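Local coordinates for outer membrane protein SusF (Bacteroides thetaiotaomicron, PDB 4FE9) that binds starch at the bacterial cell surface before the polysaccharide is carried into the periplasm for degradation, at residues V49-L54 with A93-V98; V370-D375 with P404-D409; V412-N417 with Q456-N461. All coordinates share one frame; numbering follows the deposited sequence.

Contact 1: V49-L54 with A93-V98; sequences VEIAKL and AQLDSV
Leu95, on the helix, rests one methyl, CD2, against the adjoining CG2 methyls of Val49 and Ile51 on the strand. It lies 3.9 Å from CG2 of Val49, and the same Leu95 CD2 lies 4.0 Å from CG2 of Ile51. The two meetings differ in direction: the Val49 side chain stands roughly perpendicular to that of Leu95, whereas Ile51 and Leu95 lie alongside, pointing opposite ways. With its CG swung anti to the backbone N (chi1 -179°), Leu95 extends its branched end from the helix toward the strand. Ile51 does the complementary thing: chi1 of 63° puts CG1 between the backbone N and the carbonyl carbon, and it is the short branch, CG2, that meets the leucine. Together the two segments bury just 91 Å².

One shell out, both strand residues owe their position to the sheet. Val49 forms a backbone hydrogen bond with Val90, while Ile51 and Ala52 both pair with Phe88. This doubled pairing, together with the psi of -16° at Ile51, is consistent with a classic beta bulge in strand 48-57. Leu95 and Ile51 also rest on Leu140 and Ile138 of strand 128-141, so the junction belongs to a wider apolar layer of the N-terminal domain. The helix is short and follows directly on strand 87-91, the antiparallel neighbour of 48-57, and its turn is held by the usual backbone bonds, such as Val98 N to Gln94 O at 2.8 Å.

Beta-branched valine and isoleucine suit an extended strand, and leucine suits a helix face, its longer side chain carrying methyls out to the sheet. Since all three are buried and meet through methyl groups, the contact depends on shape and exclusion of water rather than on directed bonds.

Contact 2: V370-D375 with P404-D409; sequences VYLMGD and PAFLKD
Leu372 sets its CG anti to the backbone N (chi1 -162°), while Phe406 turns its own CG anti to the carbonyl carbon (chi1 -54°), and these two choices bring leucine methyls and phenyl ring together. The two side chains meet nearly perpendicular to each other. CD1 of Leu372 lies 4.0 Å from CE1 of Phe406, and its other methyl, CD2, is equally close to CD1 of the same ring, so both branches are used. Leu372 CD2 also sits 3.8 Å from the carbonyl O of Pro404, and its CB faces that proline's ring at the CD atom, 4.5 Å away. Proline suits this place because its ring offers an apolar surface while stiffening an irregular stretch of chain.

The far end of the contact is more polar and more open to solvent. Here the Lys408 chain, bent at chi3 and chi4, brings CE to 3.3 Å from the backbone O of Asp375. The charged ends stay apart, with Lys408 NZ 5.3 Å from Asp375 OD1, so their opposite charges can give at most a diffuse attraction. Between these ends Gly374 adopts a positive phi, which glycine tolerates easily.

Phe406 continues inward onto Val412 and Val458, making it part of the core as well as of this junction. Leu372 is also linked through its backbone to Asp389, and Gly374 O accepts a bond from Ser377 OG; both partners belong to the sodium site, whose ion lies about 7 Å from the Leu372 side chain. The touching parts, 372-375 and 404-408, run in nearly the same direction, 9° apart, without pairing as strands. A loop leading from strand 401-402 to strand 410-415, and so from one sheet to the other, thus covers a strand of the Ig-like beta-sandwich in the third carbohydrate-binding module.

Contact 3: V412-N417 with Q456-N461; sequences VRICVN and QKVYLN
Val458 meets both Val412 and Ile414 from the opposing segment, and the residues before it lead the chain into place. Gln456 comes first, in a loop, its OE1 accepting a bond from Lys453 N. Lys457 follows, partly exposed, its side chain turned away from the apolar contact and resting on Ser403.

At Val458 the strand begins and the side chain points inward. Its CG1, anti to the backbone N (chi1 -174°), reaches tip to tip toward Ile414, whose CD1 is 4.0 Å away. The other branch, CG2, lies 4.1 Å from CG1 of Val412, a pair whose side chains cross obliquely. A beta-branched residue fits well here: one short side chain supplies a methyl to each partner while favouring the extended backbone. Tyr459 alternates outward and makes a cation-pi contact with Arg468. Leu460 turns inward again but stands farther off, its CD1 4.5 Å from Ile414 CG2. Asn461, outward once more, accepts a bond from Asn464 N.

The buried valine and isoleucine methyls thus pack two sheets against each other. Strand 410-415 belongs to one, where Ile433 of its partner 430-434 packs on Val458 and Leu460; strand 458-461 lies in the other, between strands 401-402 and 466-469.

How the contacts relate
Contact 1 stands alone in the N-terminal domain, its centre 68 Å from that of contact 2 and 65 Å from that of contact 3, across the centre of the chain. The other two share the third carbohydrate-binding module and touch: strands 371-374 and 410-415 are neighbours, with Tyr371 N 2.7 Å from Cys415 O in a probable hydrogen bond. Contacts 1 and 3 are both buried and purely aliphatic, but one packs a helix on a strand and the other joins two sheets. Contact 2 runs from the core it shares with contact 3 to the surface, adding an aromatic ring, a proline and, at its rim, charged residues.

Contact 1: V49-L54 with A93-V98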
# COMPACT_ATOMS: atom_id res chain seq x y z
N VAL A 49 8.25 5.00 35.74
CA VAL A 49 8.22 3.56 36.04
C VAL A 49 9.61 2.98 35.99
O VAL A 49 10.45 3.43 35.22
CB VAL A 49 7.33 2.81 35.02
CG1 VAL A 49 5.82 3.12 35.29
CG2 VAL A 49 7.69 3.21 33.61
N GLU A 50 9.84 1.92 36.76
CA GLU A 50 11.08 1.18 36.74
C GLU A 50 10.94 0.04 35.82
O GLU A 50 10.21 -0.93 36.12
CB GLU A 50 11.37 0.62 38.13
CG GLU A 50 10.87 1.50 39.25
CD GLU A 50 11.50 1.15 40.62
OE1 GLU A 50 11.69 -0.05 40.92
OE2 GLU A 50 11.74 2.08 41.41
N ILE A 51 11.75 0.02 34.77
CA ILE A 51 11.54 -0.98 33.73
C ILE A 51 12.59 -2.10 33.71
O ILE A 51 12.37 -3.15 33.10
CB ILE A 51 11.34 -0.35 32.35
CG1 ILE A 51 12.59 0.41 31.92
CG2 ILE A 51 10.15 0.59 32.37
CD1 ILE A 51 12.54 0.88 30.46
N ALA A 52 13.72 -1.87 34.37
CA ALA A 52 14.78 -2.84 34.38
C ALA A 52 15.75 -2.57 35.54
O ALA A 52 15.70 -1.50 36.16
CB ALA A 52 15.52 -2.85 33.03
N LYS A 53 16.56 -3.56 35.86
CA LYS A 53 17.51 -3.44 36.97
C LYS A 53 18.77 -4.20 36.60
O LYS A 53 18.70 -5.22 35.95
CB LYS A 53 16.90 -4.03 38.25
CG LYS A 53 17.76 -3.91 39.50
CD LYS A 53 17.02 -4.55 40.72
CE LYS A 53 17.89 -4.54 42.00
NZ LYS A 53 18.78 -3.36 42.02
N LEU A 54 19.94 -3.60 36.86
CA LEU A 54 21.20 -4.34 36.79
C LEU A 54 21.40 -5.13 38.06
O LEU A 54 21.47 -4.57 39.14
CB LEU A 54 22.40 -3.39 36.59
CG LEU A 54 23.75 -4.09 36.71
CD1 LEU A 54 23.90 -5.07 35.57
CD2 LEU A 54 24.86 -3.08 36.68
N ALA A 93 4.64 8.52 30.44
CA ALA A 93 4.04 9.12 29.22
C ALA A 93 4.94 8.87 28.00
O ALA A 93 4.44 8.66 26.90
CB ALA A 93 3.80 10.60 29.42
N GLN A 94 6.26 8.88 28.18
CA GLN A 94 7.13 8.72 27.01
C GLN A 94 7.30 7.26 26.64
O GLN A 94 7.47 6.94 25.49
CB GLN A 94 8.50 9.34 27.24
CG GLN A 94 8.40 10.77 27.62
CD GLN A 94 9.75 11.42 27.76
OE1 GLN A 94 10.60 10.95 28.52
NE2 GLN A 94 9.93 12.54 27.09
N LEU A 95 7.20 6.38 27.64
CA LEU A 95 7.20 4.94 27.36
C LEU A 95 5.94 4.56 26.55
O LEU A 95 6.02 3.85 25.56
CB LEU A 95 7.23 4.15 28.67
CG LEU A 95 7.26 2.62 28.52
CD1 LEU A 95 8.49 2.15 27.72
CD2 LEU A 95 7.28 1.98 29.92
N ASP A 96 4.82 5.09 26.97
CA ASP A 96 3.54 4.93 26.27
C ASP A 96 3.63 5.47 24.84
O ASP A 96 3.40 4.75 23.90
CB ASP A 96 2.43 5.62 27.10
CG ASP A 96 1.02 5.47 26.48
OD1 ASP A 96 0.72 4.42 25.85
OD2 ASP A 96 0.23 6.43 26.59
N SER A 97 4.17 6.68 24.69
CA SER A 97 4.43 7.26 23.36
C SER A 97 5.33 6.39 22.50
O SER A 97 5.10 6.20 21.31
CB SER A 97 5.07 8.66 23.51
OG SER A 97 4.10 9.60 23.92
N VAL A 98 6.41 5.91 23.08
CA VAL A 98 7.34 5.15 22.30
C VAL A 98 6.72 3.79 21.89
O VAL A 98 6.98 3.28 20.79
CB VAL A 98 8.70 4.98 23.06
CG1 VAL A 98 9.53 3.92 22.42
CG2 VAL A 98 9.46 6.32 23.06

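Contact 2: V370-D375 with P404-D409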
# COMPACT_ATOMS: atom_id res chain seq x y z
N VAL A 370 -5.97 -15.31 -22.42
CA VAL A 370 -7.04 -14.63 -23.15
C VAL A 370 -8.19 -15.60 -23.28
O VAL A 370 -7.99 -16.81 -23.47
CB VAL A 370 -6.57 -14.21 -24.54
CG1 VAL A 370 -7.71 -13.53 -25.34
CG2 VAL A 370 -5.41 -13.31 -24.43
N TYR A 371 -9.41 -15.10 -23.09
CA TYR A 371 -10.57 -15.97 -23.00
C TYR A 371 -11.66 -15.62 -24.01
O TYR A 371 -12.07 -14.46 -24.13
CB TYR A 371 -11.15 -15.94 -21.62
CG TYR A 371 -10.28 -16.55 -20.53
CD1 TYR A 371 -10.40 -17.89 -20.19
CD2 TYR A 371 -9.48 -15.73 -19.72
CE1 TYR A 371 -9.72 -18.42 -19.10
CE2 TYR A 371 -8.78 -16.24 -18.65
CZ TYR A 371 -8.91 -17.60 -18.34
OH TYR A 371 -8.21 -18.12 -17.29
N LEU A 372 -12.22 -16.66 -24.62
CA LEU A 372 -13.49 -16.55 -25.32
C LEU A 372 -14.64 -16.48 -24.35
O LEU A 372 -14.70 -17.24 -23.37
CB LEU A 372 -13.66 -17.73 -26.28
CG LEU A 372 -14.70 -17.54 -27.39
CD1 LEU A 372 -14.22 -16.47 -28.41
CD2 LEU A 372 -14.97 -18.90 -28.09
N MET A 373 -15.55 -15.54 -24.58
CA MET A 373 -16.70 -15.36 -23.70
C MET A 373 -17.98 -15.34 -24.52
O MET A 373 -17.99 -14.90 -25.66
CB MET A 373 -16.57 -14.05 -22.92
CG MET A 373 -15.28 -13.93 -22.15
SD MET A 373 -15.39 -14.86 -20.63
CE MET A 373 -16.79 -14.10 -19.79
N GLY A 374 -19.07 -15.69 -23.87
CA GLY A 374 -20.38 -15.48 -24.41
C GLY A 374 -20.78 -16.64 -25.29
O GLY A 374 -20.51 -17.81 -24.96
N ASP A 375 -21.47 -16.33 -26.37
CA ASP A 375 -22.40 -17.27 -26.94
C ASP A 375 -21.66 -18.36 -27.72
O ASP A 375 -22.12 -19.50 -27.81
CB ASP A 375 -23.38 -16.55 -27.83
CG ASP A 375 -24.57 -15.98 -27.06
OD1 ASP A 375 -24.82 -16.43 -25.91
OD2 ASP A 375 -25.34 -15.19 -27.65
N PRO A 404 -10.55 -21.42 -29.16
CA PRO A 404 -11.32 -22.65 -29.42
C PRO A 404 -12.43 -22.40 -30.42
O PRO A 404 -13.21 -21.46 -30.23
CB PRO A 404 -11.94 -22.97 -28.06
CG PRO A 404 -11.23 -22.06 -27.06
CD PRO A 404 -10.84 -20.87 -27.83
N ALA A 405 -12.52 -23.22 -31.46
CA ALA A 405 -13.52 -23.01 -32.52
C ALA A 405 -14.93 -22.75 -31.95
O ALA A 405 -15.35 -23.42 -31.00
CB ALA A 405 -13.54 -24.23 -33.48
N PHE A 406 -15.67 -21.82 -32.55
CA PHE A 406 -17.02 -21.49 -32.04
C PHE A 406 -17.95 -22.71 -32.01
O PHE A 406 -17.95 -23.50 -32.95
CB PHE A 406 -17.67 -20.36 -32.85
CG PHE A 406 -16.82 -19.11 -32.95
CD1 PHE A 406 -15.88 -18.81 -31.98
CD2 PHE A 406 -17.03 -18.20 -33.97
CE1 PHE A 406 -15.07 -17.69 -32.12
CE2 PHE A 406 -16.27 -17.06 -34.06
CZ PHE A 406 -15.30 -16.80 -33.11
N LEU A 407 -18.65 -22.90 -30.90
CA LEU A 407 -19.62 -23.98 -30.75
C LEU A 407 -20.99 -23.64 -31.36
O LEU A 407 -21.88 -24.50 -31.39
CB LEU A 407 -19.80 -24.33 -29.28
CG LEU A 407 -18.70 -25.16 -28.61
CD1 LEU A 407 -17.33 -24.88 -29.22
CD2 LEU A 407 -18.69 -24.92 -27.08
N LYS A 408 -21.19 -22.37 -31.69
CA LYS A 408 -22.50 -21.85 -32.10
C LYS A 408 -22.31 -20.53 -32.81
O LYS A 408 -21.27 -19.86 -32.65
CB LYS A 408 -23.40 -21.64 -30.90
CG LYS A 408 -24.17 -22.87 -30.49
CD LYS A 408 -24.79 -22.70 -29.12
CE LYS A 408 -24.80 -21.23 -28.71
NZ LYS A 408 -26.10 -20.58 -29.01
N ASP A 409 -23.29 -20.15 -33.62
CA ASP A 409 -23.37 -18.78 -34.09
C ASP A 409 -23.71 -17.89 -32.91
O ASP A 409 -24.39 -18.31 -31.99
CB ASP A 409 -24.43 -18.66 -35.19
CG ASP A 409 -24.31 -19.76 -36.24
OD1 ASP A 409 -23.39 -19.69 -37.10
OD2 ASP A 409 -25.03 -20.78 -36.09

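Contact 3: V412-N417 with Q456-N461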
# COMPACT_ATOMS: atom_id res chain seq x y z
N VAL A 412 -19.41 -12.58 -30.70
CA VAL A 412 -18.10 -12.86 -30.12
C VAL A 412 -17.78 -11.84 -29.00
O VAL A 412 -17.95 -10.65 -29.18
CB VAL A 412 -17.01 -12.76 -31.18
CG1 VAL A 412 -15.62 -13.05 -30.56
CG2 VAL A 412 -17.30 -13.73 -32.34
N ARG A 413 -17.39 -12.35 -27.84
CA ARG A 413 -16.73 -11.54 -26.83
C ARG A 413 -15.38 -12.16 -26.45
O ARG A 413 -15.21 -13.40 -26.47
CB ARG A 413 -17.63 -11.41 -25.59
CG ARG A 413 -19.01 -10.83 -25.87
CD ARG A 413 -18.94 -9.30 -26.17
NE ARG A 413 -18.89 -8.47 -24.94
CZ ARG A 413 -19.95 -8.09 -24.22
NH1 ARG A 413 -21.16 -8.56 -24.51
NH2 ARG A 413 -19.79 -7.29 -23.16
N ILE A 414 -14.39 -11.30 -26.21
CA ILE A 414 -13.04 -11.73 -25.81
C ILE A 414 -12.59 -10.87 -24.61
O ILE A 414 -12.87 -9.65 -24.56
CB ILE A 414 -12.02 -11.51 -26.95
CG1 ILE A 414 -12.65 -11.83 -28.31
CG2 ILE A 414 -10.73 -12.36 -26.71
CD1 ILE A 414 -11.86 -11.27 -29.49
N CYS A 415 -11.89 -11.49 -23.65
CA CYS A 415 -11.27 -10.73 -22.57
C CYS A 415 -9.95 -11.32 -22.04
O CYS A 415 -9.54 -12.44 -22.42
CB CYS A 415 -12.26 -10.54 -21.41
SG CYS A 415 -12.56 -12.05 -20.45
N VAL A 416 -9.25 -10.51 -21.25
CA VAL A 416 -8.39 -11.01 -20.17
C VAL A 416 -9.08 -10.75 -18.84
O VAL A 416 -10.17 -10.19 -18.81
CB VAL A 416 -7.03 -10.30 -20.18
CG1 VAL A 416 -6.30 -10.56 -21.51
CG2 VAL A 416 -7.23 -8.81 -19.96
N ASN A 417 -8.49 -11.25 -17.76
CA ASN A 417 -8.97 -10.94 -16.42
C ASN A 417 -7.80 -10.97 -15.42
O ASN A 417 -7.47 -12.01 -14.91
CB ASN A 417 -10.04 -11.96 -15.98
CG ASN A 417 -10.59 -11.69 -14.56
OD1 ASN A 417 -10.58 -12.57 -13.68
ND2 ASN A 417 -11.15 -10.47 -14.35
N GLN A 456 -15.88 -21.45 -36.54
CA GLN A 456 -14.91 -20.37 -36.70
C GLN A 456 -14.06 -20.20 -35.42
O GLN A 456 -14.39 -20.74 -34.38
CB GLN A 456 -15.63 -19.05 -37.03
CG GLN A 456 -16.11 -18.92 -38.45
CD GLN A 456 -16.66 -17.52 -38.75
OE1 GLN A 456 -17.42 -16.96 -37.95
NE2 GLN A 456 -16.24 -16.94 -39.87
N LYS A 457 -13.00 -19.41 -35.52
CA LYS A 457 -12.21 -19.03 -34.36
C LYS A 457 -11.54 -17.67 -34.54
O LYS A 457 -11.47 -17.16 -35.65
CB LYS A 457 -11.15 -20.13 -34.04
CG LYS A 457 -10.42 -20.68 -35.24
CD LYS A 457 -9.34 -21.70 -34.83
CE LYS A 457 -9.93 -22.85 -34.06
NZ LYS A 457 -9.21 -24.11 -34.31
N VAL A 458 -11.10 -17.05 -33.43
CA VAL A 458 -10.44 -15.71 -33.48
C VAL A 458 -8.91 -15.84 -33.60
O VAL A 458 -8.32 -16.63 -32.90
CB VAL A 458 -10.75 -14.87 -32.19
CG1 VAL A 458 -10.20 -13.47 -32.33
CG2 VAL A 458 -12.22 -14.84 -31.90
N TYR A 459 -8.28 -14.94 -34.36
CA TYR A 459 -6.81 -14.85 -34.40
C TYR A 459 -6.32 -13.47 -34.00
O TYR A 459 -6.63 -12.48 -34.67
CB TYR A 459 -6.27 -15.19 -35.82
CG TYR A 459 -6.65 -16.58 -36.31
CD1 TYR A 459 -5.69 -17.58 -36.47
CD2 TYR A 459 -7.97 -16.90 -36.59
CE1 TYR A 459 -6.05 -18.87 -36.82
CE2 TYR A 459 -8.33 -18.17 -36.97
CZ TYR A 459 -7.37 -19.14 -37.11
OH TYR A 459 -7.75 -20.38 -37.52
N LEU A 460 -5.42 -13.41 -33.01
CA LEU A 460 -4.93 -12.13 -32.50
C LEU A 460 -3.43 -12.01 -32.63
O LEU A 460 -2.68 -12.81 -32.05
CB LEU A 460 -5.31 -11.94 -31.03
CG LEU A 460 -6.77 -12.14 -30.66
CD1 LEU A 460 -6.91 -12.37 -29.17
CD2 LEU A 460 -7.58 -10.93 -31.09
N ASN A 461 -2.99 -10.95 -33.27
CA ASN A 461 -1.60 -10.59 -33.21
C ASN A 461 -1.40 -9.36 -32.35
O ASN A 461 -1.54 -8.24 -32.82
CB ASN A 461 -1.07 -10.33 -34.62
CG ASN A 461 0.42 -10.17 -34.66
OD1 ASN A 461 1.03 -9.61 -33.73
ND2 ASN A 461 1.03 -10.55 -35.78